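Local coordinates for oxaloacetate acetyl hydrolase (Cryphonectria parasitica, PDB 3M0J), which belongs to the phosphoenolpyruvate phosphomutase family of TIM-barrel enzymes and holds a manganese ion and 2,2-difluoro-3,3-dihydroxybutanedioic acid in this model, at residues 167-172 with 181-186. Residues are numbered along the deposited sequence; the frame is centred on the assembly and turned at random.
Sequences ARTDAL and IERLRA. With OAF (2,2-difluoro-3,3-dihydroxybutanedioic acid), chain B.
L184 and R183 of helix 177-189 pack on A167 and T169 at the end of strand 164-169 and on A171 in the turn that follows, without a hydrogen bond across the contact. The leucine comes in end first: its CD2 lies 3.2 Å from the backbone O of A167, a close touch, while its CG sits 4.0 Å from T169 CG2. R183 contributes its aliphatic stem, which crosses the threonine at about a right angle, with CD 3.6 Å from T169 OG1. The A171 methyl lies over one face of the R183 guanidinium.

Polar bonds fix the groups on each side. T169 OG1, set anti to the backbone N (chi1 -179°), accepts from A171 N at 3.2 Å in an ST turn and is also hydrogen-bonded to D124. That same D124 forms a salt bridge to R183, whose NE pairs with E179; the two carboxylates probably stabilise the buried guanidinium.

On the inward side, the extended R168 is gripped side-on by D170, NE to OD2 at 2.8 Å and NH2 to OD1. NH1 donates to OAF O3 (2.7 Å), while NH2 serves both D170 OD1 and OAF O5 (2.9 Å).

Strand 164-169 runs between strands 119-122 and 194-197 of the parallel barrel. Residues 181-186 run nearly antiparallel (164°) to residues 167-169, and helix 177-189 forms the connection to strand 194-197, flanked by helices 142-158 and 203-213.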
loop_
_atom_site.group_PDB
_atom_site.type_symbol
_atom_site.label_atom_id
_atom_site.label_comp_id
_atom_site.label_asym_id
_atom_site.label_seq_id
_atom_site.Cartn_x
_atom_site.Cartn_y
_atom_site.Cartn_z
ATOM N N ALA A 167 -19.571 -16.511 -11.562
ATOM C CA ALA A 167 -20.485 -16.548 -10.435
ATOM C C ALA A 167 -20.246 -17.814 -9.638
ATOM O O ALA A 167 -20.495 -18.917 -10.118
ATOM C CB ALA A 167 -21.940 -16.496 -10.922
ATOM N N ARG A 168 -19.758 -17.646 -8.418
ATOM C CA ARG A 168 -19.490 -18.770 -7.545
ATOM C C ARG A 168 -20.602 -18.889 -6.519
ATOM O O ARG A 168 -21.028 -17.890 -5.945
ATOM C CB ARG A 168 -18.153 -18.560 -6.838
ATOM C CG ARG A 168 -17.933 -19.516 -5.669
ATOM C CD ARG A 168 -16.501 -19.387 -5.116
ATOM N NE ARG A 168 -16.421 -19.902 -3.746
ATOM C CZ ARG A 168 -15.275 -20.123 -3.104
ATOM N NH1 ARG A 168 -14.101 -19.925 -3.719
ATOM N NH2 ARG A 168 -15.298 -20.545 -1.843
ATOM N N THR A 169 -21.063 -20.114 -6.285
ATOM C CA THR A 169 -21.974 -20.360 -5.170
ATOM C C THR A 169 -21.391 -21.341 -4.172
ATOM O O THR A 169 -20.923 -22.425 -4.531
ATOM C CB THR A 169 -23.389 -20.828 -5.603
ATOM O OG1 THR A 169 -24.191 -21.007 -4.428
ATOM C CG2 THR A 169 -23.316 -22.150 -6.358
ATOM N N ASP A 170 -21.421 -20.920 -2.912
ATOM C CA ASP A 170 -20.987 -21.717 -1.777
ATOM C C ASP A 170 -22.171 -22.359 -1.067
ATOM O O ASP A 170 -22.050 -22.791 0.077
ATOM C CB ASP A 170 -20.242 -20.798 -0.823
ATOM C CG ASP A 170 -18.824 -20.558 -1.274
ATOM O OD1 ASP A 170 -17.996 -21.450 -1.037
ATOM O OD2 ASP A 170 -18.546 -19.520 -1.899
ATOM N N ALA A 171 -23.313 -22.417 -1.750
ATOM C CA ALA A 171 -24.567 -22.819 -1.114
ATOM C C ALA A 171 -24.722 -24.320 -0.900
ATOM O O ALA A 171 -25.611 -24.751 -0.165
ATOM C CB ALA A 171 -25.751 -22.285 -1.910
ATOM N N LEU A 172 -23.867 -25.121 -1.523
ATOM C CA LEU A 172 -24.033 -26.571 -1.434
ATOM C C LEU A 172 -24.011 -27.023 0.023
ATOM O O LEU A 172 -24.905 -27.748 0.472
ATOM C CB LEU A 172 -22.970 -27.304 -2.257
ATOM C CG LEU A 172 -23.113 -28.827 -2.303
ATOM C CD1 LEU A 172 -24.478 -29.203 -2.846
ATOM C CD2 LEU A 172 -22.007 -29.464 -3.131
ATOM N N ILE A 181 -27.832 -24.821 -8.258
ATOM C CA ILE A 181 -28.159 -24.749 -9.674
ATOM C C ILE A 181 -29.032 -23.524 -9.958
ATOM O O ILE A 181 -28.798 -22.800 -10.917
ATOM C CB ILE A 181 -28.868 -26.041 -10.154
ATOM C CG1 ILE A 181 -27.900 -27.225 -10.079
ATOM C CG2 ILE A 181 -29.416 -25.872 -11.566
ATOM C CD1 ILE A 181 -26.566 -26.991 -10.765
ATOM N N GLU A 182 -30.029 -23.286 -9.111
ATOM C CA GLU A 182 -30.906 -22.134 -9.289
ATOM C C GLU A 182 -30.170 -20.813 -9.141
ATOM O O GLU A 182 -30.431 -19.859 -9.888
ATOM C CB GLU A 182 -32.085 -22.192 -8.320
ATOM C CG GLU A 182 -32.830 -23.506 -8.392
ATOM C CD GLU A 182 -34.321 -23.327 -8.306
ATOM N N ARG A 183 -29.251 -20.749 -8.184
ATOM C CA ARG A 183 -28.444 -19.543 -8.011
ATOM C C ARG A 183 -27.597 -19.290 -9.243
ATOM O O ARG A 183 -27.472 -18.157 -9.690
ATOM C CB ARG A 183 -27.556 -19.639 -6.760
ATOM C CG ARG A 183 -28.288 -19.274 -5.483
ATOM C CD ARG A 183 -27.477 -19.533 -4.212
ATOM N NE ARG A 183 -28.367 -19.388 -3.069
ATOM C CZ ARG A 183 -28.167 -18.568 -2.044
ATOM N NH1 ARG A 183 -27.062 -17.829 -1.972
ATOM N NH2 ARG A 183 -29.083 -18.503 -1.080
ATOM N N LEU A 184 -27.016 -20.354 -9.795
ATOM C CA LEU A 184 -26.163 -20.211 -10.980
ATOM C C LEU A 184 -26.956 -19.812 -12.217
ATOM O O LEU A 184 -26.523 -18.958 -13.000
ATOM C CB LEU A 184 -25.366 -21.494 -11.231
ATOM C CG LEU A 184 -24.248 -21.786 -10.219
ATOM C CD1 LEU A 184 -23.696 -23.182 -10.466
ATOM C CD2 LEU A 184 -23.135 -20.738 -10.258
ATOM N N ARG A 185 -28.148 -20.391 -12.382
ATOM C CA ARG A 185 -29.029 -19.984 -13.462
ATOM C C ARG A 185 -29.419 -18.528 -13.340
ATOM O O ARG A 185 -29.446 -17.813 -14.333
ATOM C CB ARG A 185 -30.302 -20.832 -13.479
ATOM C CG ARG A 185 -30.046 -22.255 -13.869
ATOM C CD ARG A 185 -31.327 -23.029 -14.073
ATOM N NE ARG A 185 -31.011 -24.349 -14.601
ATOM C CZ ARG A 185 -31.671 -25.454 -14.294
ATOM N NH1 ARG A 185 -32.700 -25.398 -13.454
ATOM N NH2 ARG A 185 -31.294 -26.611 -14.827
ATOM N N ALA A 186 -29.759 -18.104 -12.127
ATOM C CA ALA A 186 -30.107 -16.712 -11.897
ATOM C C ALA A 186 -28.935 -15.805 -12.211
ATOM O O ALA A 186 -29.103 -14.770 -12.861
ATOM C CB ALA A 186 -30.566 -16.499 -10.468
HETATM O O2 OAF B . -8.080 -20.245 -3.423
HETATM C C1 OAF B . -9.095 -19.742 -3.052
HETATM O O1 OAF B . -9.065 -18.574 -2.302
HETATM C C2 OAF B . -10.433 -20.474 -3.187
HETATM O O4 OAF B . -10.512 -21.113 -4.445
HETATM O O3 OAF B . -11.482 -19.547 -3.110
HETATM C C3 OAF B . -10.483 -21.495 -2.022
HETATM F F1 OAF B . -9.722 -22.588 -2.341
HETATM F F2 OAF B . -10.013 -20.972 -0.852
HETATM C C4 OAF B . -11.929 -21.900 -1.776
HETATM O O5 OAF B . -12.594 -21.305 -0.986
HETATM O O6 OAF B . -12.378 -23.065 -2.394
#